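PDB 1X9F: globin II, extracellular from Lumbricus terrestris, which probably binds and carries oxygen through its haem as one of the globin subunits of the giant extracellular haemoglobin, erythrocruorin. Local coordinates for residues B[13-18]-B[123-128]. Residues are numbered along the deposited sequence; the frame is centred on the assembly and turned at random.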
loop_
_atom_site.group_PDB
_atom_site.type_symbol
_atom_site.label_atom_id
_atom_site.label_comp_id
_atom_site.label_asym_id
_atom_site.label_seq_id
_atom_site.Cartn_x
_atom_site.Cartn_y
_atom_site.Cartn_z
ATOM N N LYS B 13 2.990 4.853 -38.666
ATOM C CA LYS B 13 2.680 3.685 -37.825
ATOM C C LYS B 13 2.166 4.114 -36.450
ATOM O O LYS B 13 1.133 3.620 -35.990
ATOM C CB LYS B 13 3.884 2.743 -37.689
ATOM C CG LYS B 13 4.126 1.903 -38.950
ATOM C CD LYS B 13 5.320 0.945 -38.763
ATOM C CE LYS B 13 4.997 -0.143 -37.720
ATOM N NZ LYS B 13 6.139 -1.109 -37.610
ATOM N N SER B 14 2.865 5.047 -35.811
ATOM C CA SER B 14 2.478 5.519 -34.478
ATOM C C SER B 14 1.163 6.279 -34.466
ATOM O O SER B 14 0.299 6.028 -33.619
ATOM C CB SER B 14 3.568 6.400 -33.873
ATOM O OG SER B 14 4.641 5.605 -33.404
ATOM N N GLU B 15 1.024 7.223 -35.395
ATOM C CA GLU B 15 -0.175 8.035 -35.457
ATOM C C GLU B 15 -1.389 7.193 -35.818
ATOM O O GLU B 15 -2.495 7.469 -35.350
ATOM C CB GLU B 15 0.040 9.225 -36.389
ATOM C CG GLU B 15 1.145 10.122 -35.844
ATOM C CD GLU B 15 1.437 11.337 -36.692
ATOM O OE1 GLU B 15 2.176 12.218 -36.200
ATOM O OE2 GLU B 15 0.941 11.417 -37.838
ATOM N N TRP B 16 -1.180 6.143 -36.612
ATOM C CA TRP B 16 -2.254 5.200 -36.921
ATOM C C TRP B 16 -2.705 4.480 -35.654
ATOM O O TRP B 16 -3.898 4.439 -35.349
ATOM C CB TRP B 16 -1.827 4.194 -37.998
ATOM C CG TRP B 16 -2.792 3.058 -38.171
ATOM C CD1 TRP B 16 -2.630 1.772 -37.733
ATOM C CD2 TRP B 16 -4.081 3.107 -38.802
ATOM N NE1 TRP B 16 -3.732 1.016 -38.057
ATOM C CE2 TRP B 16 -4.638 1.809 -38.715
ATOM C CE3 TRP B 16 -4.823 4.115 -39.441
ATOM C CZ2 TRP B 16 -5.890 1.491 -39.244
ATOM C CZ3 TRP B 16 -6.072 3.797 -39.968
ATOM C CH2 TRP B 16 -6.591 2.496 -39.866
ATOM N N GLY B 17 -1.737 3.927 -34.924
ATOM C CA GLY B 17 -1.993 3.283 -33.640
ATOM C C GLY B 17 -2.861 4.134 -32.732
ATOM O O GLY B 17 -3.884 3.663 -32.230
ATOM N N ARG B 18 -2.467 5.388 -32.538
ATOM C CA ARG B 18 -3.230 6.307 -31.699
ATOM C C ARG B 18 -4.633 6.649 -32.221
ATOM O O ARG B 18 -5.541 6.864 -31.422
ATOM C CB ARG B 18 -2.435 7.584 -31.449
ATOM C CG ARG B 18 -1.857 7.677 -30.050
ATOM C CD ARG B 18 -0.359 7.909 -30.027
ATOM N NE ARG B 18 0.044 9.009 -30.899
ATOM C CZ ARG B 18 1.290 9.240 -31.297
ATOM N NH1 ARG B 18 2.286 8.448 -30.908
ATOM N NH2 ARG B 18 1.545 10.270 -32.092
ATOM N N ARG B 123 -3.679 18.375 -33.387
ATOM C CA ARG B 123 -2.417 18.893 -33.922
ATOM C C ARG B 123 -1.411 17.804 -34.272
ATOM O O ARG B 123 -0.671 17.930 -35.251
ATOM C CB ARG B 123 -1.761 19.860 -32.931
ATOM C CG ARG B 123 -2.545 21.136 -32.701
ATOM C CD ARG B 123 -1.727 22.266 -32.111
ATOM N NE ARG B 123 -2.439 23.540 -32.211
ATOM C CZ ARG B 123 -1.882 24.734 -32.039
ATOM N NH1 ARG B 123 -0.588 24.841 -31.756
ATOM N NH2 ARG B 123 -2.622 25.829 -32.153
ATOM N N CYS B 124 -1.388 16.741 -33.477
ATOM C CA CYS B 124 -0.273 15.799 -33.498
ATOM C C CYS B 124 -0.339 14.813 -34.627
ATOM O O CYS B 124 -0.473 13.608 -34.407
ATOM C CB CYS B 124 -0.197 15.067 -32.166
ATOM S SG CYS B 124 -0.178 16.252 -30.821
ATOM N N TYR B 125 -0.241 15.320 -35.845
ATOM C CA TYR B 125 -0.139 14.436 -36.981
ATOM C C TYR B 125 0.578 15.155 -38.110
ATOM O O TYR B 125 0.618 16.386 -38.147
ATOM C CB TYR B 125 -1.522 13.887 -37.371
ATOM C CG TYR B 125 -2.122 14.451 -38.627
ATOM C CD1 TYR B 125 -2.377 15.813 -38.758
ATOM C CD2 TYR B 125 -2.458 13.611 -39.677
ATOM C CE1 TYR B 125 -2.922 16.325 -39.911
ATOM C CE2 TYR B 125 -3.010 14.109 -40.830
ATOM C CZ TYR B 125 -3.238 15.467 -40.942
ATOM O OH TYR B 125 -3.796 15.965 -42.091
ATOM N N ASP B 126 1.167 14.379 -39.010
ATOM C CA ASP B 126 1.895 14.930 -40.137
ATOM C C ASP B 126 1.221 14.525 -41.442
ATOM O O ASP B 126 1.367 13.393 -41.920
ATOM C CB ASP B 126 3.343 14.455 -40.092
ATOM C CG ASP B 126 4.189 15.022 -41.215
ATOM O OD1 ASP B 126 3.660 15.335 -42.304
ATOM O OD2 ASP B 126 5.422 15.176 -41.098
ATOM N N ARG B 127 0.493 15.481 -42.007
ATOM C CA ARG B 127 -0.300 15.299 -43.211
ATOM C C ARG B 127 0.542 14.857 -44.404
ATOM O O ARG B 127 0.130 13.985 -45.176
ATOM C CB ARG B 127 -1.008 16.613 -43.531
ATOM C CG ARG B 127 -1.894 16.555 -44.734
ATOM C CD ARG B 127 -2.759 17.774 -44.933
ATOM N NE ARG B 127 -3.892 17.413 -45.776
ATOM C CZ ARG B 127 -3.847 17.296 -47.099
ATOM N NH1 ARG B 127 -2.723 17.535 -47.769
ATOM N NH2 ARG B 127 -4.942 16.947 -47.762
ATOM N N GLU B 128 1.718 15.460 -44.546
ATOM C CA GLU B 128 2.601 15.133 -45.653
ATOM C C GLU B 128 3.115 13.702 -45.572
ATOM O O GLU B 128 3.249 13.036 -46.600
ATOM C CB GLU B 128 3.769 16.115 -45.733
ATOM C CG GLU B 128 3.429 17.424 -46.426
ATOM C CD GLU B 128 4.658 18.260 -46.726
ATOM O OE1 GLU B 128 5.390 18.616 -45.775
ATOM O OE2 GLU B 128 4.887 18.573 -47.913
HETATM O O HOH W 1 -0.665 11.923 -32.429
#
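The carboxylate of Glu15 abuts the backbone of Tyr125, its CD 3.5 Å from Tyr125 CA, while OE2 meets the Tyr125 ring obliquely, near CB. One face of that ring carries the backbone N of Arg127, 3.8 Å above the plane and over its centre. The guanidinium of Arg18 has the carbonyl O of Ser14 and the CA of Glu15 off-centre on one face; at its edge, in plane, sits a water that accepts from Arg18 NH2 (2.8 Å) and donates to Cys124 O (2.6 Å), bridging helix and turn. Glu15 reaches across because CG lies anti to its own carbonyl carbon (chi1 -63°) and the chain runs straight on from there. Its OE2 takes the amide of Asp126 on the syn lone pair, Asp126 N to OE2 being 3.2 Å at 157°, and also accepts from Trp130 NE1. In the globin fold this pins the A helix, 6-20, to the GH corner between helices 103-121 and 127-142, where Cys124 centres an inverse gamma turn. Asp126 is the N-cap of helix 127-142, its OD1 accepting from Ala129 N. An alanine in place of Glu15 would probably leave the Asp126 amide and the Trp130 indole N-H without their shared acceptor and the turn less firmly tied to the helix. A chain of another protein adjoins this edge: Cys124 is disulfide-bonded to it, and acidic and polar side chains of that chain pair with Arg18 NH1 and hydrogen-bond Glu15 OE1, respectively.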